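Long-range contact in putative hexulose 6 phosphate synthase (PDB 3F4W), which is a putative enzyme of the orotidine 5'-phosphate decarboxylase/HUMPS family, built as a closed parallel TIM barrel and assembled here from two chains: residues K100-C112 with A128-Q140. Residues are numbered along the deposited sequence; the frame is centred on the assembly and turned at random.
Sequences KEAGKQVVVDMIC and ADMLAVHTGTDQQ
V108, near the end of strand 105-109, is bonded to A132 in the middle of the neighbouring parallel strand 130-134; the short strand axes diverge by 33°. Backbone bonds run from V108 N to M130 O, from A132 N to V108 O and, 2.8 Å long, from M110 N to A132 O. Beyond the paired ends water takes over: one molecule links V106 O with D129 N, and another joins Q105 OE1 to D129 OD2.

Apolar side chains meet on both faces of the sheet. Inside the barrel, V107 places CG1 against A132 CB and CG2 against M130 SD (3.7 Å); the extended M130 chain passes V107 obliquely and touches R161 of the next strand, 161-165. On the outer face V108 and L131 run side by side, V108 CB 3.7 Å from L131 CD2, and V108 and M110 carry the packing on to helix 116-126.

The polar centre is at the C-terminal ends. With CG anti to the backbone N (chi1 -169°), the H134 ring turns ND1 to D109, donating to the syn side of D109 OD1 at 2.8 Å and nearly in the ring plane. D109 OD2 accepts from I111 N on its anti side, closing an Asx turn, so each carboxylate oxygen has a donor. H134 NE2 is hydrogen-bonded to a malonate ion, probably from the crystallisation liquor; bonds at both nitrogens thus orient the ring.

Farther along, I111 CD1 rests on G136 CA (3.8 Å), at the N-cap of helix 137-141. Q139 OE1 accepts from G136 N and probably from a water that also binds C112 N, while Q139 NE2 reaches D88 of the second subunit.

Together these contacts join the two strands of a beta-alpha-beta crossover unit of the TIM barrel, connected through helix 116-126, with malonate bound at the C-terminal strand ends, where the pocket of such barrels normally lies.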
# COMPACT_ATOMS: atom_id res chain seq x y z
N LYS A 100 -13.51 -14.63 -1.78
CA LYS A 100 -14.52 -15.65 -2.01
C LYS A 100 -14.15 -16.96 -1.34
O LYS A 100 -14.99 -17.62 -0.72
CB LYS A 100 -14.74 -15.87 -3.51
CG LYS A 100 -15.24 -14.65 -4.27
CD LYS A 100 -16.62 -14.23 -3.82
CE LYS A 100 -17.17 -13.11 -4.70
NZ LYS A 100 -18.49 -12.59 -4.23
N GLU A 101 -12.89 -17.36 -1.46
CA GLU A 101 -12.41 -18.57 -0.81
C GLU A 101 -12.67 -18.52 0.69
O GLU A 101 -12.98 -19.53 1.31
CB GLU A 101 -10.92 -18.78 -1.08
CG GLU A 101 -10.59 -18.98 -2.55
CD GLU A 101 -9.11 -18.85 -2.84
OE1 GLU A 101 -8.29 -19.04 -1.92
OE2 GLU A 101 -8.77 -18.56 -4.01
N ALA A 102 -12.53 -17.32 1.26
CA ALA A 102 -12.63 -17.14 2.70
C ALA A 102 -14.05 -16.79 3.15
O ALA A 102 -14.33 -16.71 4.34
CB ALA A 102 -11.66 -16.06 3.15
N GLY A 103 -14.94 -16.59 2.18
CA GLY A 103 -16.29 -16.14 2.47
C GLY A 103 -16.27 -14.74 3.05
O GLY A 103 -17.17 -14.35 3.79
N LYS A 104 -15.25 -13.97 2.71
CA LYS A 104 -15.12 -12.62 3.22
C LYS A 104 -15.27 -11.57 2.11
O LYS A 104 -15.88 -11.84 1.08
CB LYS A 104 -13.81 -12.48 4.00
CG LYS A 104 -13.69 -13.52 5.11
CD LYS A 104 -12.45 -13.34 5.96
CE LYS A 104 -12.39 -14.36 7.08
NZ LYS A 104 -11.12 -14.28 7.85
N GLN A 105 -14.72 -10.38 2.32
CA GLN A 105 -15.07 -9.26 1.44
C GLN A 105 -13.91 -8.32 1.13
O GLN A 105 -13.15 -7.93 2.01
CB GLN A 105 -16.23 -8.46 2.04
CG GLN A 105 -16.62 -7.22 1.24
CD GLN A 105 -17.47 -7.54 0.03
OE1 GLN A 105 -18.42 -8.32 0.11
NE2 GLN A 105 -17.12 -6.95 -1.11
N VAL A 106 -13.80 -7.96 -0.14
CA VAL A 106 -12.85 -6.95 -0.59
C VAL A 106 -13.54 -5.59 -0.73
O VAL A 106 -14.65 -5.49 -1.24
CB VAL A 106 -12.22 -7.35 -1.94
CG1 VAL A 106 -11.60 -6.13 -2.63
CG2 VAL A 106 -11.18 -8.45 -1.73
N VAL A 107 -12.86 -4.55 -0.26
CA VAL A 107 -13.33 -3.18 -0.43
C VAL A 107 -12.36 -2.46 -1.36
O VAL A 107 -11.17 -2.39 -1.08
CB VAL A 107 -13.38 -2.44 0.91
CG1 VAL A 107 -13.71 -0.97 0.68
CG2 VAL A 107 -14.40 -3.08 1.85
N VAL A 108 -12.87 -1.93 -2.47
CA VAL A 108 -12.01 -1.21 -3.40
C VAL A 108 -11.95 0.26 -2.99
O VAL A 108 -12.96 0.96 -3.07
CB VAL A 108 -12.49 -1.32 -4.85
CG1 VAL A 108 -11.48 -0.68 -5.80
CG2 VAL A 108 -12.72 -2.78 -5.23
N ASP A 109 -10.78 0.70 -2.54
CA ASP A 109 -10.60 2.08 -2.10
C ASP A 109 -10.28 2.95 -3.31
O ASP A 109 -9.25 2.77 -3.96
CB ASP A 109 -9.47 2.16 -1.07
CG ASP A 109 -9.28 3.57 -0.52
OD1 ASP A 109 -8.72 3.69 0.59
OD2 ASP A 109 -9.68 4.55 -1.17
N MET A 110 -11.17 3.89 -3.59
CA MET A 110 -11.10 4.68 -4.82
C MET A 110 -10.28 5.95 -4.67
O MET A 110 -10.41 6.87 -5.47
CB MET A 110 -12.52 5.04 -5.28
CG MET A 110 -13.40 3.83 -5.47
SD MET A 110 -12.84 2.82 -6.84
CE MET A 110 -13.24 3.89 -8.21
N ILE A 111 -9.44 6.00 -3.65
CA ILE A 111 -8.60 7.18 -3.44
C ILE A 111 -7.75 7.48 -4.68
O ILE A 111 -7.17 6.57 -5.28
CB ILE A 111 -7.71 7.02 -2.18
CG1 ILE A 111 -6.87 8.28 -1.95
CG2 ILE A 111 -6.82 5.79 -2.28
CD1 ILE A 111 -5.97 8.19 -0.74
N CYS A 112 -7.71 8.75 -5.07
CA CYS A 112 -6.90 9.21 -6.20
C CYS A 112 -7.32 8.70 -7.58
O CYS A 112 -6.57 8.82 -8.53
CB CYS A 112 -5.43 8.87 -5.98
SG CYS A 112 -4.65 9.90 -4.74
N ALA A 128 -16.30 -6.24 -8.77
CA ALA A 128 -16.18 -5.49 -7.52
C ALA A 128 -17.55 -5.19 -6.91
O ALA A 128 -18.44 -4.67 -7.58
CB ALA A 128 -15.38 -4.22 -7.72
N ASP A 129 -17.67 -5.50 -5.63
CA ASP A 129 -18.95 -5.60 -4.93
C ASP A 129 -19.11 -4.47 -3.93
O ASP A 129 -20.23 -4.15 -3.51
CB ASP A 129 -18.98 -6.93 -4.18
CG ASP A 129 -20.34 -7.56 -4.16
OD1 ASP A 129 -21.34 -6.81 -4.20
OD2 ASP A 129 -20.42 -8.81 -4.12
N MET A 130 -18.00 -3.87 -3.53
CA MET A 130 -18.00 -2.84 -2.50
C MET A 130 -16.91 -1.83 -2.77
O MET A 130 -15.74 -2.19 -2.91
CB MET A 130 -17.79 -3.48 -1.13
CG MET A 130 -17.85 -2.51 0.04
SD MET A 130 -18.11 -3.39 1.59
CE MET A 130 -18.17 -2.02 2.75
N LEU A 131 -17.29 -0.56 -2.85
CA LEU A 131 -16.36 0.50 -3.22
C LEU A 131 -16.39 1.59 -2.16
O LEU A 131 -17.45 1.91 -1.62
CB LEU A 131 -16.75 1.10 -4.57
CG LEU A 131 -17.10 0.13 -5.70
CD1 LEU A 131 -17.71 0.87 -6.89
CD2 LEU A 131 -15.87 -0.69 -6.13
N ALA A 132 -15.24 2.16 -1.88
CA ALA A 132 -15.14 3.22 -0.89
C ALA A 132 -14.62 4.47 -1.57
O ALA A 132 -13.53 4.46 -2.13
CB ALA A 132 -14.20 2.82 0.24
N VAL A 133 -15.40 5.55 -1.54
CA VAL A 133 -14.85 6.82 -1.97
C VAL A 133 -14.03 7.34 -0.81
O VAL A 133 -14.43 7.21 0.35
CB VAL A 133 -15.94 7.85 -2.39
CG1 VAL A 133 -17.26 7.15 -2.69
CG2 VAL A 133 -16.11 8.92 -1.34
N HIS A 134 -12.86 7.90 -1.11
CA HIS A 134 -11.90 8.22 -0.08
C HIS A 134 -11.02 9.40 -0.46
O HIS A 134 -10.23 9.33 -1.40
CB HIS A 134 -11.03 6.99 0.21
CG HIS A 134 -10.17 7.13 1.43
ND1 HIS A 134 -9.16 6.24 1.73
CD2 HIS A 134 -10.17 8.05 2.42
CE1 HIS A 134 -8.58 6.60 2.85
NE2 HIS A 134 -9.17 7.70 3.29
N THR A 135 -11.17 10.49 0.28
CA THR A 135 -10.21 11.58 0.22
C THR A 135 -9.21 11.33 1.34
O THR A 135 -9.57 11.32 2.52
CB THR A 135 -10.91 12.94 0.42
OG1 THR A 135 -11.81 13.16 -0.67
CG2 THR A 135 -9.89 14.07 0.47
N GLY A 136 -7.95 11.10 0.97
CA GLY A 136 -6.94 10.69 1.93
C GLY A 136 -6.60 11.77 2.93
O GLY A 136 -6.96 12.94 2.75
N THR A 137 -5.90 11.39 4.00
CA THR A 137 -5.56 12.33 5.06
C THR A 137 -4.63 13.44 4.56
O THR A 137 -4.74 14.58 5.00
CB THR A 137 -4.96 11.63 6.29
OG1 THR A 137 -3.81 10.87 5.90
CG2 THR A 137 -5.99 10.69 6.94
N ASP A 138 -3.71 13.12 3.65
CA ASP A 138 -2.85 14.14 3.07
C ASP A 138 -3.68 15.13 2.25
O ASP A 138 -3.46 16.35 2.29
CB ASP A 138 -1.76 13.51 2.19
CG ASP A 138 -0.80 12.64 2.98
OD1 ASP A 138 -0.69 12.82 4.21
OD2 ASP A 138 -0.15 11.77 2.37
N GLN A 139 -4.64 14.61 1.50
CA GLN A 139 -5.54 15.47 0.74
C GLN A 139 -6.41 16.33 1.65
O GLN A 139 -6.63 17.51 1.37
CB GLN A 139 -6.39 14.65 -0.23
CG GLN A 139 -5.59 14.06 -1.38
CD GLN A 139 -6.41 13.11 -2.24
OE1 GLN A 139 -7.24 12.36 -1.73
NE2 GLN A 139 -6.18 13.14 -3.55
N GLN A 140 -6.90 15.75 2.74
CA GLN A 140 -7.68 16.50 3.72
C GLN A 140 -6.88 17.67 4.29
O GLN A 140 -7.43 18.74 4.53
CB GLN A 140 -8.13 15.60 4.87
CG GLN A 140 -9.00 14.43 4.45
CD GLN A 140 -9.13 13.42 5.56
OE1 GLN A 140 -9.22 13.78 6.73
NE2 GLN A 140 -9.14 12.14 5.20
O HOH W 1 -19.81 -10.07 -1.71
O HOH W 2 -15.42 -5.42 -4.06
O HOH W 3 -12.35 8.51 -3.88
O HOH W 4 -8.98 10.90 -3.57